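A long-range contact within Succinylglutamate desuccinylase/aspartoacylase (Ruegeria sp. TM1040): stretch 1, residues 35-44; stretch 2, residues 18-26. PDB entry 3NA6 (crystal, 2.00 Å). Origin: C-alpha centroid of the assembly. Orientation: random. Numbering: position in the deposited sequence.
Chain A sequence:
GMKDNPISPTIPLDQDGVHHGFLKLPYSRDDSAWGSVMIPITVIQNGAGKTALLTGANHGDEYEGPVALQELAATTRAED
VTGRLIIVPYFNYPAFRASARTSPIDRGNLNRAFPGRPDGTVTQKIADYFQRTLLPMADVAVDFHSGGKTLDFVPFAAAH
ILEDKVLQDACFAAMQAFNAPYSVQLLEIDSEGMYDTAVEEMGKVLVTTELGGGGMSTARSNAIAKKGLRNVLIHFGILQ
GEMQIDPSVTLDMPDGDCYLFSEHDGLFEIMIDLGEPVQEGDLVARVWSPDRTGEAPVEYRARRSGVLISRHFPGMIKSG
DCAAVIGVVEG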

# COMPACT_ATOMS: atom_id res chain seq x y z
N GLY A 35 9.22 -18.58 11.52
CA GLY A 35 8.09 -19.09 10.73
C GLY A 35 8.50 -19.99 9.58
O GLY A 35 9.70 -20.24 9.37
N SER A 36 7.49 -20.47 8.85
CA SER A 36 7.64 -21.42 7.75
C SER A 36 6.56 -21.22 6.68
O SER A 36 5.47 -20.69 6.95
CB SER A 36 7.54 -22.88 8.24
OG SER A 36 8.13 -23.04 9.52
N VAL A 37 6.86 -21.66 5.48
CA VAL A 37 5.84 -21.90 4.46
C VAL A 37 5.57 -23.39 4.53
O VAL A 37 6.48 -24.16 4.38
CB VAL A 37 6.33 -21.51 3.09
CG1 VAL A 37 5.24 -21.82 2.02
CG2 VAL A 37 6.67 -20.03 3.06
N MSE A 38 4.33 -23.77 4.80
CA MSE A 38 3.92 -25.15 4.94
C MSE A 38 3.25 -25.63 3.65
O MSE A 38 2.04 -25.50 3.48
CB MSE A 38 2.97 -25.28 6.14
CG MSE A 38 3.58 -24.80 7.45
SE MSE A 38 4.93 -26.07 8.12
CE MSE A 38 3.70 -27.21 9.12
N ILE A 39 4.02 -26.20 2.73
CA ILE A 39 3.48 -26.56 1.40
C ILE A 39 2.73 -27.91 1.47
O ILE A 39 3.34 -28.91 1.77
CB ILE A 39 4.60 -26.68 0.36
CG1 ILE A 39 5.41 -25.39 0.31
CG2 ILE A 39 4.02 -27.00 -1.03
CD1 ILE A 39 6.53 -25.43 -0.71
N PRO A 40 1.41 -27.95 1.15
CA PRO A 40 0.72 -29.24 1.30
C PRO A 40 1.25 -30.28 0.35
O PRO A 40 1.60 -29.96 -0.78
CB PRO A 40 -0.73 -28.90 0.97
CG PRO A 40 -0.84 -27.47 1.42
CD PRO A 40 0.44 -26.89 0.87
N ILE A 41 1.32 -31.51 0.83
CA ILE A 41 1.79 -32.62 0.03
C ILE A 41 1.10 -33.90 0.49
O ILE A 41 0.84 -34.08 1.68
CB ILE A 41 3.35 -32.75 0.10
CG1 ILE A 41 3.86 -33.86 -0.85
CG2 ILE A 41 3.83 -32.96 1.54
CD1 ILE A 41 5.37 -33.76 -1.10
N THR A 42 0.76 -34.75 -0.47
CA THR A 42 0.26 -36.09 -0.18
C THR A 42 1.14 -37.09 -0.93
O THR A 42 1.47 -36.88 -2.11
CB THR A 42 -1.21 -36.26 -0.61
OG1 THR A 42 -2.07 -35.56 0.30
CG2 THR A 42 -1.59 -37.73 -0.60
N VAL A 43 1.53 -38.15 -0.25
CA VAL A 43 2.23 -39.28 -0.91
C VAL A 43 1.36 -40.49 -0.75
O VAL A 43 0.89 -40.79 0.37
CB VAL A 43 3.61 -39.55 -0.33
CG1 VAL A 43 4.25 -40.77 -1.04
CG2 VAL A 43 4.47 -38.29 -0.44
N ILE A 44 1.11 -41.16 -1.88
CA ILE A 44 0.44 -42.47 -1.90
C ILE A 44 1.34 -43.49 -2.63
O ILE A 44 1.67 -43.29 -3.80
CB ILE A 44 -0.95 -42.41 -2.60
CG1 ILE A 44 -1.81 -41.29 -2.00
CG2 ILE A 44 -1.65 -43.79 -2.50
CD1 ILE A 44 -3.13 -41.02 -2.76
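Stretch 2, residues 18-26: VHHGFLKLP

Stretch 2 lies beside stretch 1 as a neighbouring antiparallel β-strand, and a ladder of eight backbone hydrogen bonds holds the two together. The bonds come in reciprocal pairs at every second residue. Val43 and His19 form the first pair, with His19 N to Val43 O at 2.8 Å and Val43 N to His19 O at 2.9 Å. Next come Gly21 N to Ile41 O at 2.9 Å, almost straight at 176°, and Ile41 N to Gly21 O at 3.0 Å. Leu23 N then reaches Ile39 O at 2.8 Å and Ile39 N reaches Leu23 O at 2.9 Å; the last pair joins Leu25 N to Val37 O at 2.9 Å and Val37 N to Leu25 O at 2.8 Å.

One direct side-chain hydrogen bond adds to the ladder: His20 ND1 and Thr42 OG1 are 2.7 Å apart, and the hydroxyl lies at the edge of the imidazole, near its plane, where the nitrogen lone pair or N-H points. Toward the other end, a water bridges the strands, accepting from Lys24 NZ at 3.0 Å and donating to Ser36 OG at 2.6 Å.

Between the hydrogen-bonded pairs, the CA atoms approach the opposing carbonyls. Phe22 CA is 3.1 Å from Ile39 O, Thr42 CA 3.2 Å from His19 O, and Pro40 CA 3.5 Å from Gly21 O, all CA-H...O contacts. Pro40 has no amide hydrogen to donate, and it falls at a non-hydrogen-bonded position opposite Phe22, so its place in the strand costs the ladder no bond.

Both backbones are extended, residues 18-26 running as strand throughout and stretch 1 as strand through most of its length. Their N-to-C directions make an angle of 146°, antiparallel with a marked twist, and the axes approach to 4.2 Å. The register runs from Ser36 opposite Pro26, CA to CA 4.2 Å, through Ile39 opposite Leu23, CA to CA 4.8 Å, to Ile44 opposite Val18, CA to CA 4.5 Å.

Side chains of paired residues share a face along most of the ladder. On the face carrying Val37, Ile39, Ile41 and Val43, the packing is largely aliphatic: Ile39 CB lies 3.9 Å from Leu23 CB, Val37 CB 4.2 Å from Leu25 CB, and Ile41 CD1 3.8 Å from Leu23 CD2. Leu23 thus touches two isoleucines, one directly across and one diagonal. Gly21 offers no side chain opposite Ile41, whose CG2 instead comes within 3.7 Å of Phe22 N.

The other face mixes polar and apolar contacts. The Phe22 ring packs beside stretch 1, its CD1 being 4.0 Å from Met38 CB and 4.4 Å from Pro40 CG. The selenium of Met38, a selenomethionine, rests 3.6 Å from Lys24 CG, against the aliphatic part of the lysine. At the far end, Ile44 CG2 meets Val18 CG2 at 3.8 Å. Altogether the two stretches bury 907 Å², both sides summed.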

# COMPACT_ATOMS: atom_id res chain seq x y z
N VAL A 18 -1.04 -44.05 2.53
CA VAL A 18 -1.50 -42.70 2.19
C VAL A 18 -1.00 -41.76 3.29
O VAL A 18 -1.26 -41.97 4.47
CB VAL A 18 -3.02 -42.67 2.06
CG1 VAL A 18 -3.57 -41.22 1.96
CG2 VAL A 18 -3.50 -43.54 0.83
N HIS A 19 -0.23 -40.75 2.93
CA HIS A 19 0.32 -39.83 3.91
C HIS A 19 0.05 -38.41 3.48
O HIS A 19 0.36 -38.06 2.35
CB HIS A 19 1.82 -40.03 3.98
CG HIS A 19 2.22 -41.34 4.57
ND1 HIS A 19 2.41 -42.47 3.80
CD2 HIS A 19 2.40 -41.71 5.85
CE1 HIS A 19 2.73 -43.47 4.59
NE2 HIS A 19 2.74 -43.04 5.84
N HIS A 20 -0.48 -37.59 4.39
CA HIS A 20 -0.82 -36.20 4.11
C HIS A 20 -0.05 -35.32 5.08
O HIS A 20 -0.11 -35.51 6.30
CB HIS A 20 -2.31 -35.93 4.33
CG HIS A 20 -3.24 -36.87 3.60
ND1 HIS A 20 -3.33 -36.92 2.22
CD2 HIS A 20 -4.17 -37.74 4.07
CE1 HIS A 20 -4.25 -37.80 1.88
NE2 HIS A 20 -4.78 -38.31 2.98
N GLY A 21 0.67 -34.36 4.54
CA GLY A 21 1.44 -33.46 5.37
C GLY A 21 1.91 -32.25 4.61
O GLY A 21 1.18 -31.72 3.77
N PHE A 22 3.13 -31.80 4.94
CA PHE A 22 3.68 -30.55 4.43
C PHE A 22 5.15 -30.63 4.14
O PHE A 22 5.87 -31.38 4.77
CB PHE A 22 3.44 -29.41 5.43
CG PHE A 22 2.03 -29.34 5.92
CD1 PHE A 22 1.05 -28.67 5.18
CD2 PHE A 22 1.65 -30.01 7.07
CE1 PHE A 22 -0.27 -28.67 5.60
CE2 PHE A 22 0.32 -30.00 7.48
CZ PHE A 22 -0.62 -29.32 6.74
N LEU A 23 5.59 -29.85 3.15
CA LEU A 23 6.98 -29.50 3.02
C LEU A 23 7.19 -28.21 3.84
O LEU A 23 6.68 -27.14 3.49
CB LEU A 23 7.32 -29.26 1.55
CG LEU A 23 7.02 -30.45 0.61
CD1 LEU A 23 7.43 -30.13 -0.80
CD2 LEU A 23 7.70 -31.71 1.08
N LYS A 24 7.90 -28.32 4.94
CA LYS A 24 8.21 -27.18 5.77
C LYS A 24 9.44 -26.43 5.28
O LYS A 24 10.57 -26.93 5.32
CB LYS A 24 8.41 -27.63 7.21
CG LYS A 24 8.51 -26.53 8.27
CD LYS A 24 8.40 -27.17 9.70
CE LYS A 24 9.55 -26.81 10.62
NZ LYS A 24 10.96 -26.86 10.10
N LEU A 25 9.20 -25.23 4.77
CA LEU A 25 10.27 -24.38 4.28
C LEU A 25 10.42 -23.27 5.29
O LEU A 25 9.53 -22.43 5.41
CB LEU A 25 9.87 -23.84 2.91
CG LEU A 25 10.64 -22.73 2.23
CD1 LEU A 25 12.10 -23.06 2.24
CD2 LEU A 25 10.05 -22.61 0.81
N PRO A 26 11.53 -23.25 6.04
CA PRO A 26 11.73 -22.15 6.96
C PRO A 26 11.67 -20.79 6.28
O PRO A 26 12.25 -20.61 5.24
CB PRO A 26 13.11 -22.41 7.54
CG PRO A 26 13.34 -23.88 7.36
CD PRO A 26 12.67 -24.18 6.05
O HOH W 1 10.60 -23.93 9.62